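Local coordinates for putative extracellular solute-binding protein (Bordetella bronchiseptica, PDB 4P56) that probably delivers aromatic hydroxy acids such as mandelate, which it binds between its two lobes, to a TRAP-type membrane transporter, at residues A[63-77]-A[84-96]. Numbering follows the deposited sequence.
Sequences LRLLPKAVTNPAGHF and LVDVTFVSHAYYP. With RMN ((R)-mandelic acid), chain D.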
loop_
_atom_site.group_PDB
_atom_site.type_symbol
_atom_site.label_atom_id
_atom_site.label_comp_id
_atom_site.label_asym_id
_atom_site.label_seq_id
_atom_site.Cartn_x
_atom_site.Cartn_y
_atom_site.Cartn_z
ATOM N N LEU A 63 14.660 -9.375 14.683
ATOM C CA LEU A 63 13.294 -8.844 14.736
ATOM C C LEU A 63 12.432 -9.884 15.425
ATOM O O LEU A 63 12.439 -11.056 15.036
ATOM C CB LEU A 63 12.708 -8.680 13.351
ATOM C CG LEU A 63 13.191 -7.666 12.347
ATOM C CD1 LEU A 63 12.237 -7.757 11.165
ATOM C CD2 LEU A 63 13.212 -6.283 12.970
ATOM N N ARG A 64 11.690 -9.479 16.449
ATOM C CA ARG A 64 10.789 -10.414 17.131
ATOM C C ARG A 64 9.371 -9.967 16.854
ATOM O O ARG A 64 8.989 -8.862 17.241
ATOM C CB ARG A 64 11.082 -10.449 18.635
ATOM C CG ARG A 64 10.022 -11.170 19.506
ATOM C CD ARG A 64 10.595 -11.679 20.835
ATOM N NE ARG A 64 11.302 -10.656 21.603
ATOM C CZ ARG A 64 10.727 -9.777 22.425
ATOM N NH1 ARG A 64 9.411 -9.792 22.623
ATOM N NH2 ARG A 64 11.476 -8.890 23.083
ATOM N N LEU A 65 8.612 -10.804 16.157
ATOM C CA LEU A 65 7.192 -10.533 15.906
ATOM C C LEU A 65 6.338 -10.772 17.141
ATOM O O LEU A 65 6.277 -11.880 17.672
ATOM C CB LEU A 65 6.665 -11.398 14.770
ATOM C CG LEU A 65 5.186 -11.213 14.392
ATOM C CD1 LEU A 65 4.821 -9.787 13.956
ATOM C CD2 LEU A 65 4.796 -12.191 13.288
ATOM N N LEU A 66 5.700 -9.715 17.615
ATOM C CA LEU A 66 4.863 -9.815 18.805
ATOM C C LEU A 66 3.628 -10.635 18.428
ATOM O O LEU A 66 3.143 -10.548 17.302
ATOM C CB LEU A 66 4.472 -8.385 19.279
ATOM C CG LEU A 66 5.649 -7.541 19.780
ATOM C CD1 LEU A 66 5.265 -6.061 19.992
ATOM C CD2 LEU A 66 6.203 -8.118 21.095
ATOM N N PRO A 67 3.113 -11.430 19.365
ATOM C CA PRO A 67 2.001 -12.348 19.075
ATOM C C PRO A 67 0.646 -11.646 18.827
ATOM O O PRO A 67 -0.250 -12.274 18.273
ATOM C CB PRO A 67 1.947 -13.218 20.318
ATOM C CG PRO A 67 2.443 -12.260 21.438
ATOM C CD PRO A 67 3.502 -11.441 20.792
ATOM N N LYS A 68 0.500 -10.396 19.248
ATOM C CA LYS A 68 -0.734 -9.629 19.018
ATOM C C LYS A 68 -0.382 -8.247 18.524
ATOM O O LYS A 68 0.702 -7.715 18.818
ATOM C CB LYS A 68 -1.561 -9.462 20.303
ATOM C CG LYS A 68 -2.221 -10.708 20.810
ATOM C CD LYS A 68 -2.866 -10.466 22.180
ATOM C CE LYS A 68 -2.910 -11.753 22.999
ATOM N NZ LYS A 68 -3.674 -11.618 24.279
ATOM N N ALA A 69 -1.305 -7.616 17.801
ATOM C CA ALA A 69 -1.120 -6.194 17.481
ATOM C C ALA A 69 -1.135 -5.409 18.796
ATOM O O ALA A 69 -1.949 -5.704 19.659
ATOM C CB ALA A 69 -2.247 -5.703 16.526
ATOM N N VAL A 70 -0.227 -4.447 18.979
ATOM C CA VAL A 70 -0.183 -3.703 20.247
ATOM C C VAL A 70 -1.210 -2.572 20.302
ATOM O O VAL A 70 -1.474 -2.017 21.363
ATOM C CB VAL A 70 1.232 -3.127 20.524
ATOM C CG1 VAL A 70 2.229 -4.266 20.585
ATOM C CG2 VAL A 70 1.643 -2.134 19.442
ATOM N N THR A 71 -1.762 -2.214 19.149
ATOM C CA THR A 71 -2.824 -1.206 19.090
ATOM C C THR A 71 -3.595 -1.376 17.785
ATOM O O THR A 71 -3.413 -2.371 17.098
ATOM C CB THR A 71 -2.265 0.216 19.169
ATOM O OG1 THR A 71 -3.347 1.153 19.209
ATOM C CG2 THR A 71 -1.353 0.520 17.976
ATOM N N ASN A 72 -4.456 -0.422 17.445
ATOM C CA ASN A 72 -5.204 -0.504 16.183
ATOM C C ASN A 72 -4.295 -0.175 15.007
ATOM O O ASN A 72 -3.195 0.322 15.194
ATOM C CB ASN A 72 -6.388 0.463 16.203
ATOM C CG ASN A 72 -5.967 1.889 16.508
ATOM O OD1 ASN A 72 -5.436 2.581 15.662
ATOM N ND2 ASN A 72 -6.199 2.327 17.743
ATOM N N PRO A 73 -4.750 -0.433 13.778
ATOM C CA PRO A 73 -3.800 -0.227 12.659
ATOM C C PRO A 73 -3.219 1.185 12.529
ATOM O O PRO A 73 -1.999 1.363 12.401
ATOM C CB PRO A 73 -4.626 -0.618 11.430
ATOM C CG PRO A 73 -5.647 -1.631 11.983
ATOM C CD PRO A 73 -5.945 -1.203 13.387
ATOM N N ALA A 74 -4.065 2.206 12.578
ATOM C CA ALA A 74 -3.566 3.557 12.437
ATOM C C ALA A 74 -2.656 3.952 13.604
ATOM O O ALA A 74 -1.712 4.711 13.422
ATOM C CB ALA A 74 -4.711 4.523 12.306
ATOM N N GLY A 75 -2.922 3.390 14.793
ATOM C CA GLY A 75 -2.137 3.666 15.987
ATOM C C GLY A 75 -0.701 3.174 15.941
ATOM O O GLY A 75 0.122 3.500 16.802
ATOM N N HIS A 76 -0.380 2.386 14.934
ATOM C CA HIS A 76 0.950 1.807 14.849
ATOM C C HIS A 76 2.063 2.843 14.611
ATOM O O HIS A 76 3.196 2.618 15.010
ATOM C CB HIS A 76 0.996 0.676 13.802
ATOM C CG HIS A 76 0.603 -0.671 14.358
ATOM N ND1 HIS A 76 -0.693 -0.992 14.693
ATOM C CD2 HIS A 76 1.354 -1.761 14.656
ATOM C CE1 HIS A 76 -0.730 -2.235 15.158
ATOM N NE2 HIS A 76 0.499 -2.715 15.163
ATOM N N PHE A 77 1.763 3.986 14.002
ATOM C CA PHE A 77 2.817 4.974 13.798
ATOM C C PHE A 77 3.261 5.514 15.166
ATOM O O PHE A 77 4.455 5.531 15.503
ATOM C CB PHE A 77 2.320 6.123 12.912
ATOM C CG PHE A 77 3.414 7.075 12.521
ATOM C CD1 PHE A 77 3.885 7.998 13.415
ATOM C CD2 PHE A 77 3.982 7.028 11.263
ATOM C CE1 PHE A 77 4.925 8.858 13.086
ATOM C CE2 PHE A 77 5.028 7.916 10.909
ATOM C CZ PHE A 77 5.491 8.811 11.821
ATOM N N LEU A 84 6.713 2.092 22.188
ATOM C CA LEU A 84 5.947 0.911 22.594
ATOM C C LEU A 84 6.417 -0.327 21.849
ATOM O O LEU A 84 6.462 -1.444 22.410
ATOM C CB LEU A 84 4.448 1.144 22.351
ATOM C CG LEU A 84 3.495 -0.019 22.669
ATOM C CD1 LEU A 84 3.586 -0.414 24.171
ATOM C CD2 LEU A 84 2.107 0.404 22.278
ATOM N N VAL A 85 6.792 -0.137 20.587
ATOM C CA VAL A 85 7.423 -1.200 19.793
ATOM C C VAL A 85 8.494 -0.566 18.953
ATOM O O VAL A 85 8.492 0.658 18.754
ATOM C CB VAL A 85 6.423 -1.942 18.849
ATOM C CG1 VAL A 85 5.335 -2.622 19.675
ATOM C CG2 VAL A 85 5.821 -0.990 17.820
ATOM N N ASP A 86 9.418 -1.382 18.442
ATOM C CA ASP A 86 10.581 -0.847 17.765
ATOM C C ASP A 86 10.350 -0.635 16.258
ATOM O O ASP A 86 10.856 0.337 15.700
ATOM C CB ASP A 86 11.785 -1.769 17.941
ATOM C CG ASP A 86 12.307 -1.796 19.375
ATOM O OD1 ASP A 86 12.467 -0.707 19.972
ATOM O OD2 ASP A 86 12.536 -2.910 19.905
ATOM N N VAL A 87 9.605 -1.540 15.631
ATOM C CA VAL A 87 9.440 -1.562 14.185
ATOM C C VAL A 87 8.000 -1.878 13.807
ATOM O O VAL A 87 7.337 -2.681 14.453
ATOM C CB VAL A 87 10.362 -2.636 13.551
ATOM C CG1 VAL A 87 10.140 -2.765 12.047
ATOM C CG2 VAL A 87 11.841 -2.319 13.901
ATOM N N THR A 88 7.503 -1.222 12.769
ATOM C CA THR A 88 6.243 -1.636 12.207
ATOM C C THR A 88 6.112 -1.195 10.763
ATOM O O THR A 88 7.021 -0.590 10.221
ATOM C CB THR A 88 5.048 -1.076 13.001
ATOM O OG1 THR A 88 3.898 -1.837 12.667
ATOM C CG2 THR A 88 4.811 0.368 12.650
ATOM N N PHE A 89 4.963 -1.511 10.169
ATOM C CA PHE A 89 4.576 -0.939 8.872
ATOM C C PHE A 89 3.275 -0.165 9.022
ATOM O O PHE A 89 2.423 -0.519 9.847
ATOM C CB PHE A 89 4.415 -2.027 7.815
ATOM C CG PHE A 89 3.408 -3.071 8.181
ATOM C CD1 PHE A 89 3.729 -4.099 9.049
ATOM C CD2 PHE A 89 2.132 -3.022 7.655
ATOM C CE1 PHE A 89 2.789 -5.071 9.407
ATOM C CE2 PHE A 89 1.179 -3.999 8.008
ATOM C CZ PHE A 89 1.513 -5.016 8.860
ATOM N N VAL A 90 3.132 0.907 8.249
ATOM C CA VAL A 90 1.938 1.736 8.348
ATOM C C VAL A 90 1.447 2.022 6.952
ATOM O O VAL A 90 2.253 2.158 6.036
ATOM C CB VAL A 90 2.229 3.085 9.068
ATOM C CG1 VAL A 90 2.591 2.863 10.521
ATOM C CG2 VAL A 90 3.329 3.858 8.354
ATOM N N SER A 91 0.132 2.116 6.788
ATOM C CA SER A 91 -0.411 2.473 5.498
ATOM C C SER A 91 -0.574 3.984 5.395
ATOM O O SER A 91 -1.183 4.598 6.241
ATOM C CB SER A 91 -1.771 1.830 5.233
ATOM O OG SER A 91 -2.325 2.424 4.054
ATOM N N HIS A 92 -0.069 4.542 4.308
ATOM C CA HIS A 92 -0.158 5.968 4.077
ATOM C C HIS A 92 -1.587 6.428 3.914
ATOM O O HIS A 92 -1.896 7.591 4.148
ATOM C CB HIS A 92 0.678 6.322 2.867
ATOM C CG HIS A 92 2.126 6.275 3.179
ATOM N ND1 HIS A 92 3.063 5.703 2.345
ATOM C CD2 HIS A 92 2.804 6.750 4.239
ATOM C CE1 HIS A 92 4.257 5.801 2.896
ATOM N NE2 HIS A 92 4.127 6.443 4.048
ATOM N N ALA A 93 -2.459 5.499 3.565
ATOM C CA ALA A 93 -3.885 5.791 3.472
ATOM C C ALA A 93 -4.561 6.059 4.825
ATOM O O ALA A 93 -5.651 6.629 4.872
ATOM C CB ALA A 93 -4.619 4.620 2.745
ATOM N N TYR A 94 -3.965 5.617 5.918
ATOM C CA TYR A 94 -4.668 5.595 7.189
ATOM C C TYR A 94 -4.524 6.917 7.958
ATOM O O TYR A 94 -5.026 7.019 9.068
ATOM C CB TYR A 94 -4.146 4.440 8.033
ATOM C CG TYR A 94 -4.509 3.094 7.468
ATOM C CD1 TYR A 94 -5.265 2.980 6.267
ATOM C CD2 TYR A 94 -4.126 1.935 8.112
ATOM C CE1 TYR A 94 -5.580 1.727 5.754
ATOM C CE2 TYR A 94 -4.454 0.676 7.599
ATOM C CZ TYR A 94 -5.163 0.593 6.419
ATOM O OH TYR A 94 -5.457 -0.670 5.993
ATOM N N TYR A 95 -3.843 7.898 7.371
ATOM C CA TYR A 95 -3.589 9.193 8.060
ATOM C C TYR A 95 -4.004 10.391 7.223
ATOM O O TYR A 95 -3.177 11.027 6.586
ATOM C CB TYR A 95 -2.106 9.313 8.450
ATOM C CG TYR A 95 -1.648 8.073 9.148
ATOM C CD1 TYR A 95 -1.730 7.977 10.518
ATOM C CD2 TYR A 95 -1.149 6.998 8.434
ATOM C CE1 TYR A 95 -1.327 6.802 11.183
ATOM C CE2 TYR A 95 -0.743 5.834 9.067
ATOM C CZ TYR A 95 -0.826 5.751 10.432
ATOM O OH TYR A 95 -0.441 4.591 11.054
ATOM N N PRO A 96 -5.290 10.718 7.250
ATOM C CA PRO A 96 -5.849 11.810 6.437
ATOM C C PRO A 96 -5.057 13.075 6.618
ATOM O O PRO A 96 -4.908 13.498 7.772
ATOM C CB PRO A 96 -7.244 12.000 7.017
ATOM C CG PRO A 96 -7.583 10.692 7.590
ATOM C CD PRO A 96 -6.290 10.133 8.137
HETATM C C1 RMN D . -4.246 -2.498 2.410
HETATM C C2 RMN D . -3.628 -2.946 3.568
HETATM C C3 RMN D . -3.278 -4.276 3.712
HETATM C C4 RMN D . -3.579 -5.189 2.715
HETATM C C5 RMN D . -4.211 -4.748 1.555
HETATM C C6 RMN D . -4.535 -3.409 1.412
HETATM C C7 RMN D . -4.641 -1.054 2.266
HETATM C C10 RMN D . -6.128 -0.945 2.422
HETATM O O8 RMN D . -4.359 -0.542 1.020
HETATM O O11 RMN D . -6.922 -1.049 1.425
HETATM O O12 RMN D . -6.613 -0.806 3.585
HETATM O O HOH W 1 -1.032 2.168 9.682
#
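With CG of Tyr95 set anti to its carbonyl carbon (chi1 -49°), the hydroxyl reaches Ala74, while the same choice in Tyr94 (chi1 -68°) sends that ring to the ligand. Tyr95 OH donates to Ala74 O at 2.7 Å, tilted 29° from the carbonyl plane, with the oxygen at the edge of the phenol ring. CB of Phe77 packs against the phenol end of Tyr95, 4.0 Å from CZ, and CG1 of Val90 packs against the backbone N of Phe77, 3.8 Å away. A water is held by three bonds: it donates to Pro73 O and to Tyr95 OH, and accepts from Ser91 N, joining the Pro73-His76 type I turn to the end of strand 87-91. Asn72 OD1 takes the backbone N-H of Gly75 in an Asx motif. The segments belong to a beta-alpha-beta crossover in the family 7 solute-binding fold: the loop after strand 62-65 leads into helix 76-81, and strand 87-91 follows, with strand 28-31 lying between the two; 87-91 is also an outer strand of a three-stranded antiparallel sheet. His76 crosses Thr88 at about a right angle, CD2 lying 3.2 Å from OG1; ND1 donates to Asn72 O from above the carbonyl plane, and NE2 bonds Ser32 OG, so both ring nitrogens are engaged. Thr88 OG1 itself bonds Ser32 O. Farther along, CG1 of Val85 sits 3.5 Å from CD1 of Leu66, a tight carbon pair, and 3.6 Å from CG1 of Val70; Val70 also meets Leu84 tip to tip. On the pocket side, Ser91 CB lies over one face of the Tyr94 ring and Pro73 CB approaches CE2, while Tyr94 OH donates to O12 of (R)-mandelate at 2.7 Å; the mandelate is also hydrogen-bonded to Arg170 and Asp236.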